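Local coordinates for protein predicted zincin-like metalloprotease (PDB 3E11) that is of unknown function but is predicted to be a zincin-like metalloprotease and binds calcium, at residues V94-A99 and I104-L109; N74-L79 and I87-K92; D11-E16 and E81-V86. One frame throughout, in Å; residues are numbered along the deposited sequence. Where two conformers were deposited one is given.

Interaction 1: residues V94-A99 and I104-L109; sequences VVHEIA and IDDERL
Leu109 packs its two methyl branches against Ala99 and His96, joining the short helix 106-110 to the C-terminal part of helix 83-101. That longer helix carries His96, Glu97 and His100 in the HExxH pattern expected of a zincin-like fold, although no metal is bound to the histidines here. CD2 of Leu109 presses on Ala99 CB at 3.3 Å, tighter than an ordinary methyl contact, and Val95 CG1 meets the same branch more loosely from the previous turn. The other branch, Leu109 CD1, sits squarely over the centre of the His96 ring in a CH-pi contact, 3.9 Å from the centroid and only 6° off the ring normal. With His96 CG anti to its carbonyl carbon (chi1 -74°), the imidazole swings out beyond the helix surface to offer that face.

Moving outward, Ile104 lays its CB 4.1 Å from Ala99 CB, and its backbone closes the turn: Ile104 N donates to Ala99 O over 2.8 Å. Asp105 caps the helix that follows, its OD1 accepting from Glu107 N. At the polar edge Asp106 turns its carboxylate at 38° to the imidazole plane. OD1 approaches ND1, but the angle is too poor for a hydrogen bond, and this oxygen instead has a weak bond from His100 NE2.

Without the ring, as with an alanine here in place of His96, Leu109 CD1 would probably lose the flat surface it rests on, and the bridging water its partner at ND1. That water lies in the plane of the ring at its edge, 2.7 Å from His96 ND1, and donates to Asp106 OD2 at 2.9 Å.

Interaction 2: residues N74-L79 and I87-K92; sequences NTICAL and IDEVRK
Glu89 O accepts a hydrogen bond from Thr93 OG1, one turn further along helix 83-101, and lies 3.9 Å from Ile76 CD1, which reaches across from helix 73-78. No hydrogen bond links 74-79 to 87-92; the contact is made by carbon. In one of its two modelled conformers, Ile76 sends its longer branch over Glu89, bringing CD1 to 3.8 Å from Glu89 CG. Its other branch, CG2, meets Val90 CG2 at 4.1 Å, the two side chains crossing at about a right angle. Ile76 thus straddles two successive residues of the facing helix.

Glu89 takes part with its aliphatic stem. CG stands anti to the backbone N (chi1 -158°), which carries it toward Ile76, and the bend at the next bond (chi2 59°) turns the carboxylate along the rim of the contact, where Leu79 CD1 approaches OE2 loosely at 4.3 Å. Leu79 follows the last turn of its helix, its N bonded to Ile76 O at 3.1 Å.

On the other flank of 87-92, Asp88 OD1 pairs with Arg91 NH1 at 3.6 Å, while Arg91 NE binds Ala17 O of helix 7-19. Val90 also touches Ala17, placing helix 83-101 between helix 7-19 and the short helix 73-78, which follows directly on strand 67-72.

Interaction 3: residues D11-E16 and E81-V86; sequences DELVAE and ETESEV
This is a small apolar contact between two helices: Leu13 of helix 7-19 enters the first turn of helix 83-101 and meets Glu83 and Val86 there. The two residues lie three apart, side by side on one face of that turn, and a single methyl, Leu13 CD1, touches both. It stands 3.8 Å from Glu83 CG and 4.0 Å from Val86 CG1, the leucine crossing each of these side chains at about a right angle. Leu13 CG is anti to its carbonyl carbon (chi1 -60°), which directs the branched end across to the other helix, while Val86 holds CG1 anti to its backbone N (chi1 173°) and so turns that methyl to the leucine.

The turn being met is firmly started. Thr82 is the N-cap, its OG1 accepting from Glu85 N at 3.1 Å with an N-H...O angle of 161°. Glu85 reaches back in turn: its OE1 takes the N-H of Glu81 at 2.8 Å, from above the carboxylate plane. These two bonds tie the loop before the helix to its opening residues.

Glu83 uses only its stem in the contact. Beyond CG the chain is extended, and OE1 forms a salt bridge with Arg9 NH2; the same arginine pairs through NH1 with Glu12 OE1. The carboxylates of Glu12 and Glu83 remain 6.9 Å apart at OE1 and OE2, respectively, and the shared arginine is likely to ease whatever repulsion is left between them. The chemistry is therefore divided: apolar packing of methyl and methylene groups seats the helices together, while Arg9 gathers the two acids at the margin.

How the interactions relate
From the N terminus, helix 7-19 comes first, and interaction 3 brings the start of helix 83-101 back against it, closing a loop of 64 residues that includes all three strands of the sheet. Interaction 2 closes the seven-residue connection from 74-79 to 87-92; its first segment lies inside the larger loop and its second beyond it, so interactions 2 and 3 cross. They also touch: Arg91 NH2 lies 2.9 Å from Glu16 O, a probable hydrogen bond, and Ile87 CD1 packs on Leu13 CD2. Interaction 1 follows in series, turning the chain back through a four-residue connection. Helix 83-101 serves all three, joining the N-terminal helix, helix 73-78 and helix 106-110.

Interaction 1: residues V94-A99 and I104-L109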
ATOM      1  N   VAL A  94      -3.277   0.805   1.029  1.00  8.80           N
ATOM      2  CA  VAL A  94      -2.275   1.874   1.031  1.00  8.90           C
ATOM      3  C   VAL A  94      -2.798   3.093   1.812  1.00  8.60           C
ATOM      4  O   VAL A  94      -2.086   3.646   2.675  1.00  7.56           O
ATOM      5  CB  VAL A  94      -1.861   2.265  -0.404  1.00  9.22           C
ATOM      6  CG1 VAL A  94      -0.925   3.454  -0.377  1.00 10.50           C
ATOM      7  CG2 VAL A  94      -1.186   1.091  -1.128  1.00  9.97           C
ATOM      8  N   VAL A  95      -4.028   3.526   1.504  1.00  7.95           N
ATOM      9  CA  VAL A  95      -4.599   4.700   2.181  1.00  8.78           C
ATOM     10  C   VAL A  95      -4.756   4.473   3.698  1.00  9.08           C
ATOM     11  O   VAL A  95      -4.411   5.344   4.520  1.00 10.07           O
ATOM     12  CB  VAL A  95      -5.937   5.134   1.559  1.00  8.80           C
ATOM     13  CG1 VAL A  95      -6.605   6.206   2.413  1.00  8.56           C
ATOM     14  CG2 VAL A  95      -5.686   5.694   0.175  1.00  9.78           C
ATOM     15  N   HIS A  96      -5.230   3.302   4.093  1.00  9.08           N
ATOM     16  CA  HIS A  96      -5.254   2.980   5.522  1.00  9.00           C
ATOM     17  C   HIS A  96      -3.891   2.969   6.167  1.00  8.81           C
ATOM     18  O   HIS A  96      -3.720   3.474   7.282  1.00  9.19           O
ATOM     19  CB  HIS A  96      -5.987   1.659   5.773  1.00  9.75           C
ATOM     20  CG  HIS A  96      -7.468   1.792   5.626  1.00 12.07           C
ATOM     21  ND1 HIS A  96      -8.356   1.412   6.604  1.00 15.84           N
ATOM     22  CD2 HIS A  96      -8.213   2.333   4.631  1.00 14.78           C
ATOM     23  CE1 HIS A  96      -9.589   1.658   6.190  1.00 16.69           C
ATOM     24  NE2 HIS A  96      -9.527   2.221   4.998  1.00 15.92           N
ATOM     25  N   GLU A  97      -2.914   2.402   5.477  1.00  8.33           N
ATOM     26  CA  GLU A  97      -1.584   2.294   6.047  1.00  8.88           C
ATOM     27  C   GLU A  97      -0.974   3.673   6.210  1.00  8.34           C
ATOM     28  O   GLU A  97      -0.399   3.976   7.247  1.00  8.34           O
ATOM     29  CB  GLU A  97      -0.689   1.367   5.207  1.00  9.47           C
ATOM     30  CG  GLU A  97      -1.017  -0.130   5.381  1.00  9.63           C
ATOM     31  CD  GLU A  97      -0.918  -0.573   6.832  1.00  9.03           C
ATOM     32  OE1 GLU A  97      -0.034  -0.083   7.550  1.00 12.17           O
ATOM     33  OE2 GLU A  97      -1.758  -1.371   7.276  1.00  9.71           O
ATOM     34  N   ILE A  98      -1.125   4.537   5.214  1.00  7.20           N
ATOM     35  CA  ILE A  98      -0.551   5.875   5.330  1.00  6.93           C
ATOM     36  C   ILE A  98      -1.288   6.701   6.393  1.00  7.69           C
ATOM     37  O   ILE A  98      -0.659   7.408   7.197  1.00  7.90           O
ATOM     38  CB  ILE A  98      -0.452   6.594   3.946  1.00  6.51           C
ATOM     39  CG1 ILE A  98       0.543   7.759   4.043  1.00  5.04           C
ATOM     40  CG2 ILE A  98      -1.787   7.022   3.409  1.00  6.63           C
ATOM     41  CD1 ILE A  98       1.964   7.318   4.382  1.00  5.22           C
ATOM     42  N   ALA A  99      -2.605   6.563   6.438  1.00  8.11           N
ATOM     43  CA  ALA A  99      -3.410   7.301   7.409  1.00  9.23           C
ATOM     44  C   ALA A  99      -3.025   6.927   8.847  1.00  9.86           C
ATOM     45  O   ALA A  99      -2.833   7.792   9.707  1.00 10.31           O
ATOM     46  CB  ALA A  99      -4.866   7.038   7.146  1.00  9.18           C
ATOM     47  N   ILE A 104      -4.113   8.890  11.974  1.00 14.12           N
ATOM     48  CA  ILE A 104      -5.502   9.100  11.565  1.00 14.67           C
ATOM     49  C   ILE A 104      -6.213   7.743  11.587  1.00 15.60           C
ATOM     50  O   ILE A 104      -5.788   6.796  10.940  1.00 14.82           O
ATOM     51  CB  ILE A 104      -5.566   9.765  10.170  1.00 14.47           C
ATOM     52  CG1 ILE A 104      -5.006  11.192  10.254  1.00 14.81           C
ATOM     53  CG2 ILE A 104      -6.977   9.779   9.602  1.00 14.34           C
ATOM     54  CD1 ILE A 104      -4.132  11.572   9.123  1.00 13.97           C
ATOM     55  N   ASP A 105      -7.288   7.668  12.358  1.00 17.03           N
ATOM     56  CA  ASP A 105      -8.000   6.416  12.578  1.00 18.73           C
ATOM     57  C   ASP A 105      -9.122   6.223  11.582  1.00 19.01           C
ATOM     58  O   ASP A 105      -9.438   7.116  10.780  1.00 18.99           O
ATOM     59  CB  ASP A 105      -8.579   6.375  13.979  1.00 19.36           C
ATOM     60  CG  ASP A 105      -9.659   7.415  14.192  1.00 21.57           C
ATOM     61  OD1 ASP A 105     -10.849   7.045  14.206  1.00 24.79           O
ATOM     62  OD2 ASP A 105      -9.304   8.600  14.335  1.00 25.24           O
ATOM     63  N   ASP A 106      -9.745   5.055  11.660  1.00 19.20           N
ATOM     64  CA  ASP A 106     -10.740   4.655  10.669  1.00 19.51           C
ATOM     65  C   ASP A 106     -12.017   5.489  10.720  1.00 18.48           C
ATOM     66  O   ASP A 106     -12.680   5.639   9.694  1.00 18.07           O
ATOM     67  CB  ASP A 106     -11.025   3.150  10.765  1.00 19.92           C
ATOM     68  CG  ASP A 106      -9.891   2.315  10.203  1.00 22.48           C
ATOM     69  OD1 ASP A 106      -9.575   2.492   9.009  1.00 27.86           O
ATOM     70  OD2 ASP A 106      -9.306   1.493  10.939  1.00 25.25           O
ATOM     71  N   GLU A 107     -12.335   6.072  11.876  1.00 17.62           N
ATOM     72  CA  GLU A 107     -13.511   6.935  11.972  1.00 17.38           C
ATOM     73  C   GLU A 107     -13.263   8.218  11.178  1.00 17.09           C
ATOM     74  O   GLU A 107     -14.155   8.699  10.486  1.00 17.08           O
ATOM     75  CB  GLU A 107     -13.846   7.289  13.418  1.00 17.21           C
ATOM     76  CG  GLU A 107     -14.372   6.151  14.265  1.00 17.83           C
ATOM     77  CD  GLU A 107     -14.775   6.629  15.655  1.00 17.63           C
ATOM     78  N   ARG A 108     -12.055   8.765  11.299  1.00 16.60           N
ATOM     79  CA  ARG A 108     -11.640   9.929  10.516  1.00 16.98           C
ATOM     80  C   ARG A 108     -11.574   9.591   9.024  1.00 17.55           C
ATOM     81  O   ARG A 108     -11.960  10.408   8.190  1.00 16.77           O
ATOM     82  CB  ARG A 108     -10.268  10.452  10.972  1.00 16.93           C
ATOM     83  CG  ARG A 108     -10.146  10.972  12.411  1.00 17.48           C
ATOM     84  CD  ARG A 108     -11.005  12.196  12.697  1.00 19.20           C
ATOM     85  NE  ARG A 108     -12.410  11.822  12.809  1.00 21.01           N
ATOM     86  CZ  ARG A 108     -12.999  11.312  13.896  1.00 22.46           C
ATOM     87  NH1 ARG A 108     -12.327  11.125  15.028  1.00 23.26           N
ATOM     88  NH2 ARG A 108     -14.288  10.991  13.853  1.00 21.87           N
ATOM     89  N   LEU A 109     -11.076   8.392   8.705  1.00 18.29           N
ATOM     90  CA  LEU A 109     -11.004   7.912   7.325  1.00 19.78           C
ATOM     91  C   LEU A 109     -12.361   7.730   6.695  1.00 20.78           C
ATOM     92  O   LEU A 109     -12.509   7.953   5.499  1.00 21.11           O
ATOM     93  CB  LEU A 109     -10.259   6.579   7.241  1.00 20.12           C
ATOM     94  CG  LEU A 109      -8.758   6.624   7.475  1.00 21.14           C
ATOM     95  CD1 LEU A 109      -8.201   5.188   7.546  1.00 21.68           C
ATOM     96  CD2 LEU A 109      -8.086   7.457   6.376  1.00 23.09           C
TER
HETATM   97  O   HOH W   1      -8.286  -0.113   8.795  1.00 33.89           O

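Interaction 2: residues N74-L79 and I87-K92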
ATOM      1  N   ASN A  74      -1.042 -12.382  -2.147  1.00  8.59           N
ATOM      2  CA  ASN A  74      -1.914 -13.546  -1.896  1.00  9.19           C
ATOM      3  C   ASN A  74      -3.166 -13.164  -1.094  1.00  8.95           C
ATOM      4  O   ASN A  74      -4.294 -13.579  -1.434  1.00 10.05           O
ATOM      5  CB  ASN A  74      -1.147 -14.659  -1.198  1.00  8.82           C
ATOM      6  CG  ASN A  74      -0.138 -15.302  -2.084  1.00  7.40           C
ATOM      7  OD1 ASN A  74      -0.054 -14.993  -3.276  1.00 11.97           O
ATOM      8  ND2 ASN A  74       0.641 -16.206  -1.528  1.00 11.36           N
ATOM      9  N   THR A  75      -2.976 -12.379  -0.033  1.00  8.47           N
ATOM     10  CA  THR A  75      -4.055 -12.124   0.923  1.00  8.73           C
ATOM     11  C   THR A  75      -5.046 -11.146   0.302  1.00  8.22           C
ATOM     12  O   THR A  75      -6.243 -11.279   0.509  1.00 10.05           O
ATOM     13  CB  THR A  75      -3.540 -11.636   2.304  1.00  8.83           C
ATOM     14  OG1 THR A  75      -2.597 -10.595   2.108  1.00  7.29           O
ATOM     15  CG2 THR A  75      -2.874 -12.755   3.056  1.00 10.08           C
ATOM     16  N   ILE A  76      -4.551 -10.202  -0.497  1.00  7.92           N
ATOM     17  CA  ILE A  76      -5.387  -9.268  -1.272  0.50  7.54           C
ATOM     18  C   ILE A  76      -6.229 -10.018  -2.293  1.00  7.54           C
ATOM     19  O   ILE A  76      -7.441  -9.797  -2.414  1.00  7.71           O
ATOM     20  CB  ILE A  76      -4.514  -8.208  -2.029  0.50  7.65           C
ATOM     21  CG1 ILE A  76      -3.908  -7.177  -1.053  0.50  6.57           C
ATOM     22  CG2 ILE A  76      -5.323  -7.493  -3.124  0.50  7.23           C
ATOM     23  CD1 ILE A  76      -4.814  -5.971  -0.713  0.50  5.84           C
ATOM     24  N   CYS A  77      -5.577 -10.878  -3.066  1.00  8.10           N
ATOM     25  CA  CYS A  77      -6.290 -11.558  -4.164  1.00  8.24           C
ATOM     26  C   CYS A  77      -7.367 -12.474  -3.663  1.00  7.10           C
ATOM     27  O   CYS A  77      -8.410 -12.568  -4.265  1.00  6.67           O
ATOM     28  CB  CYS A  77      -5.349 -12.318  -5.093  1.00  8.02           C
ATOM     29  SG  CYS A  77      -4.365 -11.175  -6.147  1.00 11.62           S
ATOM     30  N   ALA A  78      -7.129 -13.116  -2.530  1.00  8.08           N
ATOM     31  CA  ALA A  78      -8.107 -14.020  -1.915  1.00  7.28           C
ATOM     32  C   ALA A  78      -9.435 -13.339  -1.627  1.00  7.22           C
ATOM     33  O   ALA A  78     -10.451 -14.010  -1.544  1.00  7.44           O
ATOM     34  CB  ALA A  78      -7.568 -14.604  -0.649  1.00  7.16           C
ATOM     35  N   LEU A  79      -9.407 -12.028  -1.425  1.00  7.44           N
ATOM     36  CA  LEU A  79     -10.602 -11.235  -1.171  1.00  7.13           C
ATOM     37  C   LEU A  79     -11.311 -10.687  -2.434  1.00  7.94           C
ATOM     38  O   LEU A  79     -12.370 -10.025  -2.315  1.00  7.67           O
ATOM     39  CB  LEU A  79     -10.212 -10.042  -0.281  1.00  8.58           C
ATOM     40  CG  LEU A  79      -9.812 -10.332   1.155  1.00 10.06           C
ATOM     41  CD1 LEU A  79      -9.288  -9.021   1.791  1.00 13.38           C
ATOM     42  CD2 LEU A  79     -10.953 -10.901   1.889  1.00 12.39           C
ATOM     43  N   ILE A  87      -7.557  -3.675  -7.508  1.00  7.85           N
ATOM     44  CA  ILE A  87      -7.142  -2.264  -7.516  1.00  8.17           C
ATOM     45  C   ILE A  87      -7.707  -1.535  -6.300  1.00  7.48           C
ATOM     46  O   ILE A  87      -6.963  -0.839  -5.554  1.00  7.19           O
ATOM     47  CB  ILE A  87      -7.574  -1.537  -8.830  1.00  7.93           C
ATOM     48  CG1 ILE A  87      -6.752  -2.056 -10.033  1.00  9.22           C
ATOM     49  CG2 ILE A  87      -7.353  -0.050  -8.691  1.00 10.62           C
ATOM     50  CD1 ILE A  87      -7.352  -1.768 -11.400  1.00  9.42           C
ATOM     51  N   ASP A  88      -9.014  -1.699  -6.096  1.00  8.40           N
ATOM     52  CA  ASP A  88      -9.723  -1.049  -4.986  1.00  8.74           C
ATOM     53  C   ASP A  88      -9.174  -1.464  -3.630  1.00  8.60           C
ATOM     54  O   ASP A  88      -8.961  -0.632  -2.746  1.00  7.41           O
ATOM     55  CB  ASP A  88     -11.206  -1.363  -5.039  1.00  9.06           C
ATOM     56  CG  ASP A  88     -11.896  -0.623  -6.134  1.00 10.57           C
ATOM     57  OD1 ASP A  88     -11.289   0.294  -6.682  1.00 15.30           O
ATOM     58  OD2 ASP A  88     -13.037  -0.965  -6.479  1.00 14.95           O
ATOM     59  N   GLU A  89      -8.950  -2.759  -3.490  1.00  7.86           N
ATOM     60  CA  GLU A  89      -8.450  -3.310  -2.267  1.00  8.19           C
ATOM     61  C   GLU A  89      -7.030  -2.851  -1.987  1.00  7.85           C
ATOM     62  O   GLU A  89      -6.684  -2.542  -0.849  1.00  7.13           O
ATOM     63  CB  GLU A  89      -8.538  -4.831  -2.304  1.00  8.60           C
ATOM     64  CG  GLU A  89      -8.550  -5.470  -0.938  1.00 10.86           C
ATOM     65  CD  GLU A  89      -9.711  -4.984  -0.078  1.00 14.92           C
ATOM     66  OE1 GLU A  89     -10.821  -4.813  -0.590  1.00 19.05           O
ATOM     67  OE2 GLU A  89      -9.498  -4.745   1.104  1.00 16.89           O
ATOM     68  N   VAL A  90      -6.197  -2.862  -3.007  1.00  6.79           N
ATOM     69  CA  VAL A  90      -4.837  -2.310  -2.864  1.00  7.89           C
ATOM     70  C   VAL A  90      -4.871  -0.817  -2.468  1.00  7.99           C
ATOM     71  O   VAL A  90      -4.164  -0.393  -1.531  1.00  7.73           O
ATOM     72  CB  VAL A  90      -3.986  -2.499  -4.121  1.00  7.77           C
ATOM     73  CG1 VAL A  90      -2.595  -1.764  -3.978  1.00  7.10           C
ATOM     74  CG2 VAL A  90      -3.721  -3.981  -4.387  1.00  7.80           C
ATOM     75  N   ARG A  91      -5.692  -0.029  -3.159  1.00  8.28           N
ATOM     76  CA  ARG A  91      -5.812   1.391  -2.862  1.00  9.01           C
ATOM     77  C   ARG A  91      -6.247   1.589  -1.416  1.00  8.46           C
ATOM     78  O   ARG A  91      -5.669   2.396  -0.692  1.00  8.68           O
ATOM     79  CB  ARG A  91      -6.800   2.078  -3.817  1.00  8.51           C
ATOM     80  CG  ARG A  91      -6.742   3.593  -3.747  1.00 11.46           C
ATOM     81  CD  ARG A  91      -7.682   4.186  -4.765  1.00 12.36           C
ATOM     82  NE  ARG A  91      -7.209   4.003  -6.151  1.00 14.37           N
ATOM     83  CZ  ARG A  91      -7.959   3.558  -7.164  1.00 17.35           C
ATOM     84  NH1 ARG A  91      -9.238   3.204  -6.978  1.00 19.02           N
ATOM     85  NH2 ARG A  91      -7.434   3.461  -8.384  1.00 12.21           N
ATOM     86  N   LYS A  92      -7.263   0.834  -0.998  1.00  9.42           N
ATOM     87  CA  LYS A  92      -7.816   0.994   0.330  1.00 10.11           C
ATOM     88  C   LYS A  92      -6.734   0.673   1.362  1.00  8.91           C
ATOM     89  O   LYS A  92      -6.612   1.361   2.357  1.00  7.68           O
ATOM     90  CB  LYS A  92      -9.049   0.127   0.521  1.00  9.62           C
ATOM     91  CG  LYS A  92      -9.492  -0.013   1.937  1.00 12.02           C
ATOM     92  CD  LYS A  92     -10.734  -0.901   2.053  1.00 13.71           C
ATOM     93  CE  LYS A  92     -10.999  -1.219   3.518  1.00 17.05           C
ATOM     94  NZ  LYS A  92     -12.283  -1.945   3.742  1.00 18.43           N
TER

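Interaction 3: residues D11-E16 and E81-V86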
ATOM      1  N   ASP A  11       1.729  -5.773 -10.263  1.00  7.81           N
ATOM      2  CA  ASP A  11       2.445  -4.489 -10.256  1.00  8.80           C
ATOM      3  C   ASP A  11       1.708  -3.368 -10.998  1.00  8.54           C
ATOM      4  O   ASP A  11       1.634  -2.241 -10.514  1.00  9.93           O
ATOM      5  CB  ASP A  11       3.869  -4.644 -10.794  1.00  9.89           C
ATOM      6  CG  ASP A  11       4.730  -5.493  -9.900  1.00 10.94           C
ATOM      7  OD1 ASP A  11       4.396  -5.579  -8.711  1.00 12.04           O
ATOM      8  OD2 ASP A  11       5.717  -6.086 -10.404  1.00 18.19           O
ATOM      9  N   GLU A  12       1.115  -3.704 -12.120  1.00  8.39           N
ATOM     10  CA  GLU A  12       0.310  -2.773 -12.893  1.00  8.22           C
ATOM     11  C   GLU A  12      -0.943  -2.339 -12.167  1.00  7.65           C
ATOM     12  O   GLU A  12      -1.315  -1.170 -12.213  1.00  7.93           O
ATOM     13  CB  GLU A  12      -0.062  -3.432 -14.224  1.00  7.04           C
ATOM     14  CG  GLU A  12       1.164  -3.740 -15.104  1.00  9.85           C
ATOM     15  CD  GLU A  12       0.858  -4.512 -16.384  1.00 10.25           C
ATOM     16  OE1 GLU A  12      -0.304  -4.887 -16.618  1.00 11.26           O
ATOM     17  OE2 GLU A  12       1.802  -4.744 -17.178  1.00 13.12           O
ATOM     18  N   LEU A  13      -1.601  -3.288 -11.511  1.00  7.48           N
ATOM     19  CA  LEU A  13      -2.747  -2.990 -10.641  1.00  7.98           C
ATOM     20  C   LEU A  13      -2.346  -2.090  -9.446  1.00  7.51           C
ATOM     21  O   LEU A  13      -3.084  -1.193  -9.068  1.00  8.46           O
ATOM     22  CB  LEU A  13      -3.402  -4.296 -10.185  1.00  8.05           C
ATOM     23  CG  LEU A  13      -3.919  -5.154 -11.378  1.00  7.12           C
ATOM     24  CD1 LEU A  13      -4.695  -6.366 -10.881  1.00  9.13           C
ATOM     25  CD2 LEU A  13      -4.740  -4.355 -12.363  1.00 10.03           C
ATOM     26  N   VAL A  14      -1.181  -2.329  -8.861  1.00  7.74           N
ATOM     27  CA  VAL A  14      -0.668  -1.427  -7.834  1.00  8.23           C
ATOM     28  C   VAL A  14      -0.483   0.015  -8.349  1.00  8.39           C
ATOM     29  O   VAL A  14      -0.852   0.992  -7.645  1.00  7.93           O
ATOM     30  CB  VAL A  14       0.624  -1.963  -7.200  1.00  9.00           C
ATOM     31  CG1 VAL A  14       1.170  -0.972  -6.209  1.00  8.90           C
ATOM     32  CG2 VAL A  14       0.345  -3.319  -6.540  1.00  9.19           C
ATOM     33  N   ALA A  15       0.073   0.156  -9.553  1.00  8.26           N
ATOM     34  CA  ALA A  15       0.272   1.464 -10.146  1.00  9.16           C
ATOM     35  C   ALA A  15      -1.083   2.157 -10.315  1.00  9.36           C
ATOM     36  O   ALA A  15      -1.205   3.329  -9.978  1.00 10.78           O
ATOM     37  CB  ALA A  15       1.014   1.392 -11.452  1.00  8.69           C
ATOM     38  N   GLU A  16      -2.085   1.421 -10.794  1.00 10.25           N
ATOM     39  CA  GLU A  16      -3.435   1.980 -10.981  0.50  9.64           C
ATOM     40  C   GLU A  16      -4.050   2.371  -9.641  1.00  9.62           C
ATOM     41  O   GLU A  16      -4.737   3.382  -9.548  1.00  8.78           O
ATOM     42  CB  GLU A  16      -4.356   0.997 -11.697  0.50 10.07           C
ATOM     43  CG  GLU A  16      -5.781   1.537 -11.935  0.50  9.58           C
ATOM     44  CD  GLU A  16      -5.832   2.684 -12.920  0.50 11.17           C
ATOM     45  OE1 GLU A  16      -4.871   2.832 -13.702  0.50 11.75           O
ATOM     46  OE2 GLU A  16      -6.834   3.438 -12.927  0.50 10.64           O
ATOM     47  N   GLU A  81     -12.615 -10.827  -6.672  1.00  6.94           N
ATOM     48  CA  GLU A  81     -13.147 -11.660  -7.756  1.00  6.95           C
ATOM     49  C   GLU A  81     -12.835 -11.039  -9.120  1.00  6.97           C
ATOM     50  O   GLU A  81     -13.079 -11.674 -10.163  1.00  5.26           O
ATOM     51  CB  GLU A  81     -14.675 -11.875  -7.572  1.00  7.43           C
ATOM     52  CG  GLU A  81     -14.968 -12.779  -6.361  1.00  8.72           C
ATOM     53  CD  GLU A  81     -16.426 -13.045  -6.122  1.00  8.01           C
ATOM     54  OE1 GLU A  81     -17.280 -12.409  -6.776  1.00 10.80           O
ATOM     55  OE2 GLU A  81     -16.729 -13.942  -5.302  1.00 11.03           O
ATOM     56  N   THR A  82     -12.328  -9.797  -9.127  1.00  6.04           N
ATOM     57  CA  THR A  82     -11.936  -9.132 -10.360  1.00  6.01           C
ATOM     58  C   THR A  82     -10.688  -8.272 -10.116  1.00  6.11           C
ATOM     59  O   THR A  82     -10.367  -7.946  -8.970  1.00  5.29           O
ATOM     60  CB  THR A  82     -13.031  -8.237 -10.962  1.00  5.58           C
ATOM     61  OG1 THR A  82     -13.156  -7.037 -10.181  1.00  5.65           O
ATOM     62  CG2 THR A  82     -14.361  -8.960 -11.045  1.00  7.23           C
ATOM     63  N   GLU A  83      -9.999  -7.939 -11.208  1.00  7.08           N
ATOM     64  CA  GLU A  83      -8.876  -6.994 -11.210  1.00  7.42           C
ATOM     65  C   GLU A  83      -9.220  -5.613 -10.660  1.00  8.36           C
ATOM     66  O   GLU A  83      -8.427  -5.030  -9.892  1.00  8.31           O
ATOM     67  CB  GLU A  83      -8.288  -6.852 -12.613  1.00  7.23           C
ATOM     68  CG  GLU A  83      -7.423  -8.004 -13.004  1.00  7.36           C
ATOM     69  CD  GLU A  83      -6.806  -7.794 -14.398  1.00  8.54           C
ATOM     70  OE1 GLU A  83      -7.294  -6.929 -15.161  1.00 12.53           O
ATOM     71  OE2 GLU A  83      -5.820  -8.471 -14.698  1.00 12.53           O
ATOM     72  N   SER A  84     -10.411  -5.125 -10.991  1.00  9.31           N
ATOM     73  CA  SER A  84     -10.895  -3.865 -10.417  1.00 10.53           C
ATOM     74  C   SER A  84     -11.042  -3.962  -8.900  1.00  9.12           C
ATOM     75  O   SER A  84     -10.669  -3.013  -8.187  1.00  8.70           O
ATOM     76  CB  SER A  84     -12.199  -3.427 -11.050  1.00 11.64           C
ATOM     77  OG  SER A  84     -12.048  -3.264 -12.454  1.00 17.13           O
ATOM     78  N   GLU A  85     -11.548  -5.098  -8.399  1.00  8.66           N
ATOM     79  CA  GLU A  85     -11.642  -5.301  -6.939  1.00  8.86           C
ATOM     80  C   GLU A  85     -10.254  -5.293  -6.328  1.00  7.98           C
ATOM     81  O   GLU A  85     -10.050  -4.733  -5.252  1.00  8.57           O
ATOM     82  CB  GLU A  85     -12.395  -6.573  -6.569  1.00  7.92           C
ATOM     83  CG  GLU A  85     -13.877  -6.472  -6.875  1.00 10.20           C
ATOM     84  CD  GLU A  85     -14.699  -7.659  -6.401  1.00 10.94           C
ATOM     85  OE1 GLU A  85     -14.160  -8.643  -5.874  1.00 11.20           O
ATOM     86  OE2 GLU A  85     -15.928  -7.585  -6.564  1.00 13.94           O
ATOM     87  N   VAL A  86      -9.293  -5.894  -7.017  1.00  8.18           N
ATOM     88  CA  VAL A  86      -7.892  -5.897  -6.556  1.00  8.11           C
ATOM     89  C   VAL A  86      -7.359  -4.455  -6.458  1.00  7.84           C
ATOM     90  O   VAL A  86      -6.774  -4.068  -5.439  1.00  8.00           O
ATOM     91  CB  VAL A  86      -6.934  -6.746  -7.450  1.00  8.22           C
ATOM     92  CG1 VAL A  86      -5.486  -6.558  -7.011  1.00  8.04           C
ATOM     93  CG2 VAL A  86      -7.275  -8.199  -7.355  1.00  7.00           C
TER